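Local coordinates for protein ribonucleoside-diphosphate reductase small chain 2 (PDB 1JK0) that works with the other small subunit of yeast ribonucleotide reductase, helping it fold and join the large subunits, in the making of deoxyribonucleotides for DNA synthesis, at residues Q78-I90 against S128-K140. Residues are numbered along the deposited sequence; the frame is centred on the assembly and turned at random.
Sequences QKTYIGNLLALSI and SEVYSMMVDAFFK
Ser128 and Ile90 form the closest backbone pairing, their CA atoms 5.5 Å apart, and a water bridges Ser128 OG and, weakly, Ser89 O. One turn on, Tyr131 takes Ser89 over one ring face, a CH-pi contact in which Ser89 CB stands 3.8 Å from the ring centroid, displaced toward the rim. Ser89 OG is turned back to its own helix, where it donates to Leu85 O, nearly in line with the carbonyl; the methylene is thus left to meet the ring. Leu86 CD2 approaches the same ring obliquely, and Ile216 of helix 207-232 packs against it as well. Farther along, Leu86 settles between Met134 and Val135: its CD1 lies 3.6 Å from Met134 CB and 3.5 Å from Val135 CG2. That valine methyl is placed beside the backbone N, while CG1 is anti to it (chi1 164°). Phe139 then sets its ring against helix 78-89. Lys79 O lies in the plane of the Phe139 ring, at its edge, 3.2 Å from Phe139 CE2, while Ile82 CG2 packs against CE1 and the backbone of Gly83 lies beside CZ. Phe71 meets the Phe139 ring from outside the pair. The segments 78-89 and 128-138 run roughly antiparallel (146°), their axes 9.4 Å apart at closest approach, and are held together mainly by apolar packing. Such packing belongs to the ferritin-like helical fold of ribonucleotide reductase small subunits, and here it includes Tyr131, the predicted active-site residue.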
# COMPACT_ATOMS: atom_id res chain seq x y z
N GLN B 78 2.83 23.75 -31.40
CA GLN B 78 3.24 22.43 -30.92
C GLN B 78 3.47 22.51 -29.42
O GLN B 78 3.45 21.50 -28.72
CB GLN B 78 4.53 21.98 -31.61
CG GLN B 78 4.37 21.60 -33.06
CD GLN B 78 5.66 21.09 -33.68
OE1 GLN B 78 6.71 21.74 -33.58
NE2 GLN B 78 5.59 19.95 -34.33
N LYS B 79 3.71 23.72 -28.93
CA LYS B 79 3.93 23.95 -27.51
C LYS B 79 2.58 23.94 -26.80
O LYS B 79 2.47 23.55 -25.64
CB LYS B 79 4.60 25.31 -27.30
CG LYS B 79 6.02 25.39 -27.83
CD LYS B 79 6.54 26.82 -27.80
CE LYS B 79 8.02 26.88 -28.16
NZ LYS B 79 8.35 26.05 -29.35
N THR B 80 1.55 24.37 -27.52
CA THR B 80 0.20 24.41 -26.97
C THR B 80 -0.32 22.98 -26.83
O THR B 80 -1.04 22.66 -25.88
CB THR B 80 -0.72 25.24 -27.88
OG1 THR B 80 -0.10 26.50 -28.16
CG2 THR B 80 -2.06 25.49 -27.20
N TYR B 81 0.05 22.13 -27.79
CA TYR B 81 -0.37 20.73 -27.79
C TYR B 81 0.06 20.05 -26.50
O TYR B 81 -0.75 19.72 -25.64
CB TYR B 81 0.25 20.00 -28.98
CG TYR B 81 -0.15 18.55 -29.08
CD1 TYR B 81 -1.49 18.17 -28.98
CD2 TYR B 81 0.80 17.55 -29.30
CE1 TYR B 81 -1.89 16.85 -29.10
CE2 TYR B 81 0.42 16.22 -29.42
CZ TYR B 81 -0.93 15.88 -29.32
OH TYR B 81 -1.33 14.57 -29.43
N ILE B 82 1.37 19.83 -26.41
CA ILE B 82 1.98 19.22 -25.25
C ILE B 82 1.35 19.78 -23.98
O ILE B 82 1.14 19.07 -23.01
CB ILE B 82 3.48 19.50 -25.24
CG1 ILE B 82 4.11 18.86 -26.49
CG2 ILE B 82 4.12 18.98 -23.96
CD1 ILE B 82 5.55 19.22 -26.70
N GLY B 83 1.04 21.08 -24.01
CA GLY B 83 0.43 21.72 -22.86
C GLY B 83 -0.78 20.95 -22.37
O GLY B 83 -0.80 20.50 -21.22
N ASN B 84 -1.78 20.79 -23.22
CA ASN B 84 -2.99 20.06 -22.85
C ASN B 84 -2.67 18.59 -22.57
O ASN B 84 -3.14 18.02 -21.58
CB ASN B 84 -4.04 20.17 -23.97
CG ASN B 84 -4.45 21.61 -24.26
OD1 ASN B 84 -5.03 22.29 -23.41
ND2 ASN B 84 -4.13 22.08 -25.46
N LEU B 85 -1.86 17.99 -23.44
CA LEU B 85 -1.42 16.60 -23.33
C LEU B 85 -1.00 16.29 -21.90
O LEU B 85 -1.40 15.28 -21.32
CB LEU B 85 -0.24 16.35 -24.27
CG LEU B 85 0.28 14.93 -24.50
CD1 LEU B 85 0.82 14.34 -23.21
CD2 LEU B 85 -0.85 14.08 -25.05
N LEU B 86 -0.18 17.17 -21.33
CA LEU B 86 0.27 17.00 -19.97
C LEU B 86 -0.88 17.37 -19.05
O LEU B 86 -1.26 16.59 -18.19
CB LEU B 86 1.47 17.92 -19.67
CG LEU B 86 2.70 17.80 -20.58
CD1 LEU B 86 3.83 18.65 -20.02
CD2 LEU B 86 3.11 16.35 -20.70
N ALA B 87 -1.45 18.55 -19.28
CA ALA B 87 -2.56 19.06 -18.47
C ALA B 87 -3.69 18.06 -18.31
O ALA B 87 -4.38 18.06 -17.28
CB ALA B 87 -3.08 20.35 -19.08
N LEU B 88 -3.91 17.21 -19.31
CA LEU B 88 -4.96 16.22 -19.19
C LEU B 88 -4.51 15.18 -18.16
O LEU B 88 -5.03 15.12 -17.03
CB LEU B 88 -5.21 15.55 -20.55
CG LEU B 88 -5.86 16.46 -21.59
CD1 LEU B 88 -5.97 15.74 -22.92
CD2 LEU B 88 -7.25 16.90 -21.09
N SER B 89 -3.51 14.40 -18.55
CA SER B 89 -2.92 13.35 -17.74
C SER B 89 -2.64 13.77 -16.29
O SER B 89 -2.92 13.03 -15.35
CB SER B 89 -1.61 12.90 -18.38
OG SER B 89 -1.70 12.95 -19.79
N ILE B 90 -2.06 14.95 -16.14
CA ILE B 90 -1.70 15.48 -14.84
C ILE B 90 -2.94 15.95 -14.09
O ILE B 90 -4.03 15.42 -14.29
CB ILE B 90 -0.69 16.64 -15.02
CG1 ILE B 90 -0.08 17.05 -13.67
CG2 ILE B 90 -1.38 17.82 -15.66
CD1 ILE B 90 0.94 18.18 -13.82
N SER B 128 2.20 10.75 -12.47
CA SER B 128 1.62 12.03 -12.14
C SER B 128 2.71 13.03 -11.76
O SER B 128 2.51 14.24 -11.86
CB SER B 128 0.61 11.86 -11.01
OG SER B 128 -0.30 12.95 -10.97
N GLU B 129 3.87 12.54 -11.31
CA GLU B 129 4.98 13.41 -10.94
C GLU B 129 5.80 13.77 -12.17
O GLU B 129 6.05 14.93 -12.43
CB GLU B 129 5.93 12.75 -9.93
CG GLU B 129 7.05 13.71 -9.49
CD GLU B 129 8.10 13.07 -8.61
OE1 GLU B 129 7.76 12.24 -7.76
OE2 GLU B 129 9.29 13.44 -8.76
N VAL B 130 6.25 12.76 -12.91
CA VAL B 130 7.04 13.04 -14.08
C VAL B 130 6.28 14.01 -14.98
O VAL B 130 6.86 14.98 -15.45
CB VAL B 130 7.43 11.74 -14.84
CG1 VAL B 130 6.25 10.84 -14.96
CG2 VAL B 130 7.95 12.08 -16.22
N TYR B 131 4.99 13.77 -15.19
CA TYR B 131 4.20 14.66 -16.03
C TYR B 131 4.34 16.07 -15.50
O TYR B 131 4.66 16.99 -16.25
CB TYR B 131 2.71 14.29 -16.02
CG TYR B 131 2.35 13.12 -16.90
CD1 TYR B 131 2.92 12.96 -18.15
CD2 TYR B 131 1.40 12.19 -16.49
CE1 TYR B 131 2.56 11.89 -18.98
CE2 TYR B 131 1.04 11.12 -17.30
CZ TYR B 131 1.62 10.97 -18.54
OH TYR B 131 1.25 9.92 -19.36
N SER B 132 4.09 16.25 -14.21
CA SER B 132 4.19 17.57 -13.61
C SER B 132 5.55 18.20 -13.88
O SER B 132 5.62 19.35 -14.32
CB SER B 132 3.94 17.49 -12.10
OG SER B 132 2.59 17.15 -11.82
N MET B 133 6.63 17.46 -13.64
CA MET B 133 7.97 17.97 -13.88
C MET B 133 8.11 18.60 -15.26
O MET B 133 8.79 19.61 -15.42
CB MET B 133 9.01 16.86 -13.76
CG MET B 133 8.91 16.06 -12.49
SD MET B 133 10.48 15.32 -12.12
CE MET B 133 10.76 14.39 -13.61
N MET B 134 7.49 17.99 -16.26
CA MET B 134 7.56 18.50 -17.62
C MET B 134 6.82 19.84 -17.67
O MET B 134 7.32 20.83 -18.20
CB MET B 134 6.94 17.49 -18.58
CG MET B 134 7.48 16.09 -18.36
SD MET B 134 7.12 14.91 -19.67
CE MET B 134 8.78 14.53 -20.23
N VAL B 135 5.63 19.85 -17.10
CA VAL B 135 4.82 21.06 -17.04
C VAL B 135 5.64 22.17 -16.37
O VAL B 135 5.48 23.35 -16.68
CB VAL B 135 3.50 20.78 -16.23
CG1 VAL B 135 2.84 22.08 -15.82
CG2 VAL B 135 2.55 19.95 -17.07
N ASP B 136 6.54 21.79 -15.46
CA ASP B 136 7.38 22.74 -14.73
C ASP B 136 8.64 23.18 -15.49
O ASP B 136 8.91 24.37 -15.64
CB ASP B 136 7.77 22.13 -13.37
CG ASP B 136 8.14 23.19 -12.34
OD1 ASP B 136 7.22 23.86 -11.81
OD2 ASP B 136 9.35 23.34 -12.05
N ALA B 137 9.42 22.22 -15.98
CA ALA B 137 10.65 22.53 -16.70
C ALA B 137 10.38 23.17 -18.05
O ALA B 137 11.23 23.88 -18.60
CB ALA B 137 11.47 21.26 -16.89
N PHE B 138 9.19 22.94 -18.58
CA PHE B 138 8.84 23.47 -19.88
C PHE B 138 8.06 24.77 -19.82
O PHE B 138 8.56 25.82 -20.21
CB PHE B 138 8.04 22.43 -20.66
CG PHE B 138 8.79 21.15 -20.92
CD1 PHE B 138 8.17 20.08 -21.56
CD2 PHE B 138 10.13 21.03 -20.55
CE1 PHE B 138 8.87 18.92 -21.83
CE2 PHE B 138 10.83 19.86 -20.82
CZ PHE B 138 10.20 18.81 -21.46
N PHE B 139 6.83 24.70 -19.32
CA PHE B 139 5.96 25.86 -19.23
C PHE B 139 6.19 26.68 -17.96
O PHE B 139 5.25 27.22 -17.38
CB PHE B 139 4.51 25.41 -19.31
CG PHE B 139 4.21 24.56 -20.51
CD1 PHE B 139 4.83 23.33 -20.67
CD2 PHE B 139 3.35 25.01 -21.50
CE1 PHE B 139 4.59 22.55 -21.80
CE2 PHE B 139 3.10 24.24 -22.63
CZ PHE B 139 3.73 23.01 -22.78
N LYS B 140 7.45 26.76 -17.55
CA LYS B 140 7.84 27.52 -16.36
C LYS B 140 7.01 27.16 -15.13
O LYS B 140 5.91 26.62 -15.25
CB LYS B 140 7.72 29.01 -16.63
CG LYS B 140 9.00 29.80 -16.37
CD LYS B 140 9.56 29.53 -14.97
CE LYS B 140 10.62 30.54 -14.60
NZ LYS B 140 11.64 30.70 -15.68
O HOH W 1 -2.59 11.46 -12.42